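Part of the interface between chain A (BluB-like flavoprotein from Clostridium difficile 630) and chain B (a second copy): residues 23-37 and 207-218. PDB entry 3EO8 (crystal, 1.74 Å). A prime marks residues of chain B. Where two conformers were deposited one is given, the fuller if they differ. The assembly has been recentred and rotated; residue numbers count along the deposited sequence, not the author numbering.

Chain A 23-37: SDEDILKMIKAAGAA
Chain B 207-218: SKKPVEEICTFI

What fills the apolar centre of this contact? Ile31, on the helix 24-35 of chain A, points its CA-to-CB bond toward chain B and meets four residues there. In its m, t rotamer (chi1 -67°, chi2 166°), Ile31 CG2 lies 3.7 Å from Val211′ CG2 and 3.8 Å from Ile214′ CD1, while Ile31 CD1 lies 3.8 Å from Cys215′ CB and 4.0 Å from Phe217′ CE1. Leu28, one turn earlier, leaves the helix sideways, but its t, p rotamer brings the end nearer: Leu28 CD1 is 4.0 Å from both Val211′ CG2 and Cys215′ SG. No hydrogen bond joins the stretches directly, so packing dominates the 552 Å² they bury.

How do the two backbones run past each other? Residues 24-34 have phi/psi near -60/-40, and Gly35 relaxes to -68/-16; the strand 215-217 is extended, from -153/159 at Cys215′ to -93/111 at Phe217′. Their directions are nearly antiparallel, at 166°, with axes 10.7 Å apart at closest. The register follows: Asp24 CA is 8.4 Å from Phe217′ CA, Lys32 CA 5.4 Å from Val211′ CA, and Ala36 CA 7.5 Å from Lys208′ CA. Residues 211-213 of chain B have helical phi/psi, and Ile214′ N donates a hydrogen bond to Val211′ O at 3.1 Å.

Why can chain B come so close near Val211′ and Gly35? Val211′, with chi1 at 68° (p), sets CG2 3.5 Å from Lys32 N, reaching the helix backbone itself. Ile214′ (p, t) places CD1 3.8 Å from Gly35 CA; an ideal CB on that glycine would fall 2.9 Å from Ile214′ CD1, a clash. The bare backbone thus leaves room for the isoleucine.

What happens at the N-terminal end of the helix? Ser23 caps it, its OG (chi1 81°, p) accepting from Asp26 N at 3.0 Å. Phe217′ (chi1 -77°, chi2 68°) covers the first turns: its CZ is 3.9 Å from Ile27 CG2 and its CE1 4.1 Å from Leu28 CD1. Asp24 OD1 sits at the ring edge, 3.8 Å from Phe217′ CD2.

Where does the contact turn polar? Beyond Gly35, Lys208′ reaches alongside the end of the helix in an m, m, t, p rotamer. Its NZ remains 4.1 Å from Ala36 O, and a water bridges the gap to neighbouring carbonyls: its O accepts from Lys208′ NZ at 2.9 Å and lies 2.7 Å from Gly35 O and 2.6 Å from Ala37 O.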

ATOM      1  N   SER A  23      18.517 -17.031   6.132  1.00 28.04           N
ATOM      2  CA  SER A  23      19.213 -17.464   4.920  1.00 27.68           C
ATOM      3  C   SER A  23      18.849 -16.620   3.707  1.00 27.51           C
ATOM      4  O   SER A  23      17.699 -16.148   3.561  1.00 25.99           O
ATOM      5  CB  SER A  23      18.942 -18.937   4.631  1.00 28.46           C
ATOM      6  OG  SER A  23      17.693 -19.086   3.992  1.00 28.85           O
ATOM      7  N   ASP A  24      19.828 -16.411   2.833  1.00 26.94           N
ATOM      8  CA  ASP A  24      19.581 -15.704   1.571  1.00 27.06           C
ATOM      9  C   ASP A  24      18.483 -16.373   0.725  1.00 26.25           C
ATOM     10  O   ASP A  24      17.626 -15.697   0.152  1.00 25.49           O
ATOM     11  CB  ASP A  24      20.859 -15.598   0.740  1.00 27.38           C
ATOM     12  CG  ASP A  24      21.850 -14.568   1.283  1.00 30.35           C
ATOM     13  OD1 ASP A  24      21.541 -13.796   2.215  1.00 31.50           O
ATOM     14  OD2 ASP A  24      22.980 -14.554   0.754  1.00 35.54           O
ATOM     15  N   GLU A  25      18.515 -17.700   0.668  1.00 25.92           N
ATOM     16  CA  GLU A  25      17.515 -18.493  -0.040  1.00 26.30           C
ATOM     17  C   GLU A  25      16.102 -18.188   0.464  1.00 26.03           C
ATOM     18  O   GLU A  25      15.170 -18.107  -0.330  1.00 26.16           O
ATOM     19  CB  GLU A  25      17.812 -20.004   0.076  1.00 26.64           C
ATOM     20  N   ASP A  26      15.931 -18.016   1.776  1.00 25.35           N
ATOM     21  CA  ASP A  26      14.614 -17.740   2.321  1.00 24.38           C
ATOM     22  C   ASP A  26      14.204 -16.301   1.997  1.00 23.94           C
ATOM     23  O   ASP A  26      13.057 -16.021   1.675  1.00 23.67           O
ATOM     24  CB  ASP A  26      14.587 -17.949   3.842  1.00 24.65           C
ATOM     25  CG  ASP A  26      14.548 -19.420   4.251  1.00 26.93           C
ATOM     26  OD1 ASP A  26      14.240 -20.270   3.421  1.00 28.78           O
ATOM     27  OD2 ASP A  26      14.788 -19.704   5.433  1.00 26.72           O
ATOM     28  N   ILE A  27      15.161 -15.395   2.040  1.00 24.22           N
ATOM     29  CA  ILE A  27      14.877 -13.989   1.735  1.00 23.81           C
ATOM     30  C   ILE A  27      14.470 -13.869   0.266  1.00 25.03           C
ATOM     31  O   ILE A  27      13.577 -13.096  -0.103  1.00 25.58           O
ATOM     32  CB  ILE A  27      16.081 -13.077   2.007  1.00 23.94           C
ATOM     33  CG1 ILE A  27      16.420 -13.057   3.509  1.00 22.60           C
ATOM     34  CG2 ILE A  27      15.756 -11.645   1.552  1.00 22.40           C
ATOM     35  CD1 ILE A  27      17.801 -12.492   3.822  1.00 22.32           C
ATOM     36  N   LEU A  28      15.130 -14.644  -0.584  1.00 25.34           N
ATOM     37  CA  LEU A  28      14.754 -14.679  -1.991  1.00 26.40           C
ATOM     38  C   LEU A  28      13.302 -15.143  -2.183  1.00 26.03           C
ATOM     39  O   LEU A  28      12.571 -14.569  -3.011  1.00 25.80           O
ATOM     40  CB  LEU A  28      15.735 -15.546  -2.807  1.00 25.75           C
ATOM     41  CG  LEU A  28      15.661 -15.359  -4.315  1.00 28.32           C
ATOM     42  CD1 LEU A  28      16.024 -13.890  -4.638  1.00 27.48           C
ATOM     43  CD2 LEU A  28      16.555 -16.369  -5.080  1.00 28.40           C
ATOM     44  N   LYS A  29      12.872 -16.160  -1.426  1.00 25.69           N
ATOM     45  CA  LYS A  29      11.478 -16.604  -1.479  1.00 25.41           C
ATOM     46  C   LYS A  29      10.534 -15.470  -1.084  1.00 25.06           C
ATOM     47  O   LYS A  29       9.483 -15.310  -1.696  1.00 25.14           O
ATOM     48  CB  LYS A  29      11.239 -17.824  -0.565  1.00 25.82           C
ATOM     49  CG  LYS A  29      11.863 -19.101  -1.068  1.00 27.34           C
ATOM     50  CD  LYS A  29      11.743 -20.211  -0.011  1.00 27.63           C
ATOM     51  CE  LYS A  29      12.555 -21.458  -0.367  1.00 31.06           C
HETATM   52  N   MSE A  30      10.898 -14.684  -0.064  1.00 24.81           N
HETATM   53  CA  MSE A  30      10.072 -13.528   0.346  1.00 24.19           C
HETATM   54  C   MSE A  30       9.933 -12.503  -0.763  1.00 24.80           C
HETATM   55  O   MSE A  30       8.854 -11.929  -0.989  1.00 24.29           O
HETATM   56  CB  MSE A  30      10.643 -12.864   1.602  1.00 23.70           C
HETATM   57  CG  MSE A  30      10.772 -13.783   2.797  1.00 24.57           C
HETATM   58 SE   MSE A  30      11.851 -13.007   4.223  0.75 20.97          SE
HETATM   59  CE  MSE A  30      12.488 -14.736   4.943  1.00 20.56           C
ATOM     60  N   ILE A  31      11.033 -12.251  -1.460  1.00 24.11           N
ATOM     61  CA  ILE A  31      11.056 -11.228  -2.500  1.00 24.39           C
ATOM     62  C   ILE A  31      10.278 -11.746  -3.718  1.00 24.62           C
ATOM     63  O   ILE A  31       9.576 -10.995  -4.380  1.00 24.85           O
ATOM     64  CB  ILE A  31      12.521 -10.921  -2.882  1.00 24.27           C
ATOM     65  CG1 ILE A  31      13.232 -10.243  -1.697  1.00 24.34           C
ATOM     66  CG2 ILE A  31      12.611 -10.021  -4.098  1.00 23.59           C
ATOM     67  CD1 ILE A  31      14.777 -10.226  -1.862  1.00 24.07           C
ATOM     68  N   LYS A  32      10.374 -13.036  -3.984  1.00 24.28           N
ATOM     69  CA  LYS A  32       9.597 -13.615  -5.093  1.00 25.01           C
ATOM     70  C   LYS A  32       8.109 -13.430  -4.823  1.00 24.23           C
ATOM     71  O   LYS A  32       7.353 -13.070  -5.697  1.00 23.55           O
ATOM     72  CB  LYS A  32       9.927 -15.080  -5.271  1.00 25.43           C
ATOM     73  CG  LYS A  32       9.297 -15.685  -6.536  1.00 26.09           C
ATOM     74  CD  LYS A  32       9.613 -17.155  -6.653  1.00 27.59           C
ATOM     75  CE  LYS A  32       8.875 -17.776  -7.826  1.00 31.37           C
ATOM     76  NZ  LYS A  32       9.475 -17.277  -9.084  1.00 34.94           N
ATOM     77  N   ALA A  33       7.700 -13.652  -3.581  1.00 24.16           N
ATOM     78  CA  ALA A  33       6.303 -13.458  -3.203  1.00 23.90           C
ATOM     79  C   ALA A  33       5.904 -11.990  -3.325  1.00 23.98           C
ATOM     80  O   ALA A  33       4.827 -11.684  -3.823  1.00 24.71           O
ATOM     81  CB  ALA A  33       6.075 -13.945  -1.795  1.00 23.01           C
ATOM     82  N   ALA A  34       6.751 -11.087  -2.838  1.00 24.08           N
ATOM     83  CA  ALA A  34       6.519  -9.648  -2.975  1.00 23.21           C
ATOM     84  C   ALA A  34       6.271  -9.250  -4.431  1.00 23.67           C
ATOM     85  O   ALA A  34       5.380  -8.440  -4.747  1.00 24.29           O
ATOM     86  CB  ALA A  34       7.740  -8.861  -2.422  1.00 23.41           C
ATOM     87  N   GLY A  35       7.082  -9.804  -5.310  1.00 24.04           N
ATOM     88  CA  GLY A  35       7.031  -9.501  -6.751  1.00 24.50           C
ATOM     89  C   GLY A  35       5.790  -9.991  -7.469  1.00 25.01           C
ATOM     90  O   GLY A  35       5.508  -9.575  -8.593  1.00 24.70           O
ATOM     91  N   ALA A  36       5.061 -10.895  -6.821  1.00 24.44           N
ATOM     92  CA  ALA A  36       3.788 -11.381  -7.335  1.00 24.97           C
ATOM     93  C   ALA A  36       2.594 -10.497  -6.954  1.00 25.10           C
ATOM     94  O   ALA A  36       1.479 -10.777  -7.379  1.00 26.59           O
ATOM     95  CB  ALA A  36       3.550 -12.807  -6.854  1.00 23.30           C
ATOM     96  N   ALA A  37       2.815  -9.452  -6.147  1.00 25.36           N
ATOM     97  CA  ALA A  37       1.752  -8.549  -5.717  1.00 24.82           C
ATOM     98  C   ALA A  37       1.165  -7.816  -6.903  1.00 25.21           C
ATOM     99  O   ALA A  37       1.874  -7.558  -7.883  1.00 24.86           O
ATOM    100  CB  ALA A  37       2.299  -7.529  -4.715  1.00 24.61           C
TER
ATOM    101  N   SER B 207       3.331 -10.767 -17.932  1.00 25.02           N
ATOM    102  CA  SER B 207       4.507 -11.360 -17.323  1.00 25.16           C
ATOM    103  C   SER B 207       5.066 -10.422 -16.284  1.00 24.89           C
ATOM    104  O   SER B 207       4.864  -9.198 -16.345  1.00 25.53           O
ATOM    105  CB  SER B 207       5.588 -11.686 -18.349  1.00 24.87           C
ATOM    106  OG  SER B 207       6.149 -10.495 -18.863  1.00 25.59           O
ATOM    107  N   LYS B 208       5.744 -11.012 -15.306  1.00 24.96           N
ATOM    108  CA  LYS B 208       6.361 -10.234 -14.238  1.00 24.09           C
ATOM    109  C   LYS B 208       7.870 -10.269 -14.373  1.00 24.41           C
ATOM    110  O   LYS B 208       8.419 -11.109 -15.072  1.00 24.28           O
ATOM    111  CB  LYS B 208       5.965 -10.780 -12.867  1.00 24.60           C
ATOM    112  CG  LYS B 208       4.474 -11.016 -12.714  1.00 26.46           C
ATOM    113  CD  LYS B 208       3.667  -9.780 -12.954  1.00 25.92           C
ATOM    114  CE  LYS B 208       2.155 -10.031 -12.867  1.00 27.79           C
ATOM    115  NZ  LYS B 208       1.706 -10.363 -11.500  1.00 27.44           N
ATOM    116  N   LYS B 209       8.500  -9.336 -13.683  1.00 24.22           N
ATOM    117  CA  LYS B 209       9.947  -9.221 -13.628  1.00 24.14           C
ATOM    118  C   LYS B 209      10.520 -10.446 -12.939  1.00 24.58           C
ATOM    119  O   LYS B 209       9.920 -10.951 -11.974  1.00 24.22           O
ATOM    120  CB  LYS B 209      10.364  -7.953 -12.887  1.00 23.61           C
ATOM    121  CG  LYS B 209       9.936  -6.637 -13.547  1.00 24.15           C
ATOM    122  CD  LYS B 209      10.107  -5.473 -12.596  1.00 23.97           C
ATOM    123  CE  LYS B 209       9.629  -4.133 -13.180  1.00 25.42           C
ATOM    124  NZ  LYS B 209       9.860  -2.958 -12.270  1.00 25.08           N
ATOM    125  N   PRO B 210      11.677 -10.928 -13.429  1.00 25.65           N
ATOM    126  CA  PRO B 210      12.331 -12.006 -12.724  1.00 26.23           C
ATOM    127  C   PRO B 210      12.724 -11.538 -11.348  1.00 26.11           C
ATOM    128  O   PRO B 210      13.038 -10.347 -11.134  1.00 26.22           O
ATOM    129  CB  PRO B 210      13.562 -12.315 -13.581  1.00 26.58           C
ATOM    130  CG  PRO B 210      13.820 -11.069 -14.335  1.00 27.50           C
ATOM    131  CD  PRO B 210      12.448 -10.496 -14.605  1.00 26.40           C
ATOM    132  N   VAL B 211      12.715 -12.464 -10.406  1.00 26.39           N
ATOM    133  CA  VAL B 211      12.972 -12.079  -9.026  0.50 26.49           C
ATOM    134  C   VAL B 211      14.350 -11.413  -8.906  1.00 26.90           C
ATOM    135  O   VAL B 211      14.523 -10.447  -8.166  1.00 26.50           O
ATOM    136  CB  VAL B 211      12.755 -13.268  -8.050  0.50 26.73           C
ATOM    137  CG1 VAL B 211      13.805 -14.339  -8.252  0.50 25.67           C
ATOM    138  CG2 VAL B 211      12.718 -12.772  -6.606  0.50 26.60           C
ATOM    139  N   GLU B 212      15.311 -11.876  -9.682  1.00 28.37           N
ATOM    140  CA  GLU B 212      16.637 -11.332  -9.624  1.00 29.11           C
ATOM    141  C   GLU B 212      16.683  -9.870 -10.085  1.00 29.21           C
ATOM    142  O   GLU B 212      17.580  -9.123  -9.713  1.00 29.44           O
ATOM    143  CB  GLU B 212      17.576 -12.249 -10.399  1.00 30.79           C
ATOM    144  CG  GLU B 212      17.576 -13.758  -9.900  1.00 33.51           C
ATOM    145  CD  GLU B 212      16.413 -14.682 -10.465  1.00 38.88           C
ATOM    146  OE1 GLU B 212      15.559 -14.214 -11.288  1.00 36.14           O
ATOM    147  OE2 GLU B 212      16.375 -15.905 -10.072  1.00 39.09           O
ATOM    148  N   GLU B 213      15.710  -9.433 -10.877  1.00 29.06           N
ATOM    149  CA  GLU B 213      15.680  -8.034 -11.321  1.00 28.98           C
ATOM    150  C   GLU B 213      15.262  -7.059 -10.217  1.00 28.13           C
ATOM    151  O   GLU B 213      15.668  -5.875 -10.202  1.00 28.73           O
ATOM    152  CB  GLU B 213      14.766  -7.861 -12.546  1.00 29.24           C
ATOM    153  CG  GLU B 213      14.567  -6.400 -12.940  1.00 30.04           C
ATOM    154  CD  GLU B 213      13.756  -6.169 -14.216  1.00 31.78           C
ATOM    155  OE1 GLU B 213      13.556  -7.125 -14.979  1.00 33.53           O
ATOM    156  OE2 GLU B 213      13.320  -4.999 -14.430  1.00 39.55           O
ATOM    157  N   ILE B 214      14.429  -7.531  -9.301  1.00 26.36           N
ATOM    158  CA  ILE B 214      13.814  -6.655  -8.310  1.00 25.54           C
ATOM    159  C   ILE B 214      14.530  -6.696  -6.965  1.00 25.15           C
ATOM    160  O   ILE B 214      13.960  -6.280  -5.955  1.00 25.71           O
ATOM    161  CB  ILE B 214      12.297  -6.981  -8.121  1.00 24.91           C
ATOM    162  CG1 ILE B 214      12.072  -8.412  -7.566  1.00 25.13           C
ATOM    163  CG2 ILE B 214      11.561  -6.806  -9.432  1.00 25.51           C
ATOM    164  CD1 ILE B 214      10.671  -8.602  -6.987  1.00 24.98           C
ATOM    165  N   CYS B 215      15.777  -7.164  -6.947  1.00 25.48           N
ATOM    166  CA  CYS B 215      16.529  -7.141  -5.720  1.00 25.02           C
ATOM    167  C   CYS B 215      18.021  -7.063  -5.924  1.00 24.82           C
ATOM    168  O   CYS B 215      18.545  -7.434  -6.976  1.00 24.78           O
ATOM    169  CB  CYS B 215      16.171  -8.327  -4.832  1.00 25.16           C
ATOM    170  SG  CYS B 215      16.612 -10.003  -5.413  1.00 25.87           S
ATOM    171  N   THR B 216      18.681  -6.606  -4.870  1.00 24.83           N
ATOM    172  CA  THR B 216      20.133  -6.567  -4.810  1.00 24.82           C
ATOM    173  C   THR B 216      20.564  -7.022  -3.412  1.00 24.80           C
ATOM    174  O   THR B 216      20.159  -6.435  -2.424  1.00 25.34           O
ATOM    175  CB  THR B 216      20.626  -5.158  -5.089  1.00 24.90           C
ATOM    176  OG1 THR B 216      20.215  -4.784  -6.406  1.00 25.17           O
ATOM    177  CG2 THR B 216      22.153  -5.083  -4.978  1.00 24.18           C
ATOM    178  N   PHE B 217      21.373  -8.079  -3.338  1.00 25.28           N
ATOM    179  CA  PHE B 217      21.941  -8.515  -2.073  1.00 25.88           C
ATOM    180  C   PHE B 217      23.310  -7.863  -1.868  1.00 26.80           C
ATOM    181  O   PHE B 217      24.263  -8.168  -2.584  1.00 27.33           O
ATOM    182  CB  PHE B 217      22.062 -10.051  -2.030  1.00 26.05           C
ATOM    183  CG  PHE B 217      20.753 -10.770  -1.780  1.00 27.51           C
ATOM    184  CD1 PHE B 217      19.756 -10.764  -2.726  1.00 27.68           C
ATOM    185  CD2 PHE B 217      20.532 -11.461  -0.596  1.00 26.55           C
ATOM    186  CE1 PHE B 217      18.571 -11.422  -2.501  1.00 27.44           C
ATOM    187  CE2 PHE B 217      19.322 -12.132  -0.376  1.00 26.56           C
ATOM    188  CZ  PHE B 217      18.350 -12.095  -1.319  1.00 24.41           C
ATOM    189  N   ILE B 218      23.420  -6.960  -0.905  1.00 28.14           N
ATOM    190  CA  ILE B 218      24.705  -6.306  -0.645  1.00 29.27           C
ATOM    191  C   ILE B 218      25.672  -7.315  -0.054  1.00 31.80           C
ATOM    192  O   ILE B 218      25.335  -8.022   0.889  1.00 30.84           O
ATOM    193  CB  ILE B 218      24.539  -5.106   0.297  1.00 29.18           C
ATOM    194  CG1 ILE B 218      23.645  -4.057  -0.347  1.00 27.86           C
ATOM    195  CG2 ILE B 218      25.912  -4.446   0.676  1.00 28.65           C
ATOM    196  CD1 ILE B 218      23.910  -3.803  -1.807  1.00 29.83           C
TER
HETATM  197  O   HOH W   1       3.286  -8.715  -9.776  1.00 13.82           O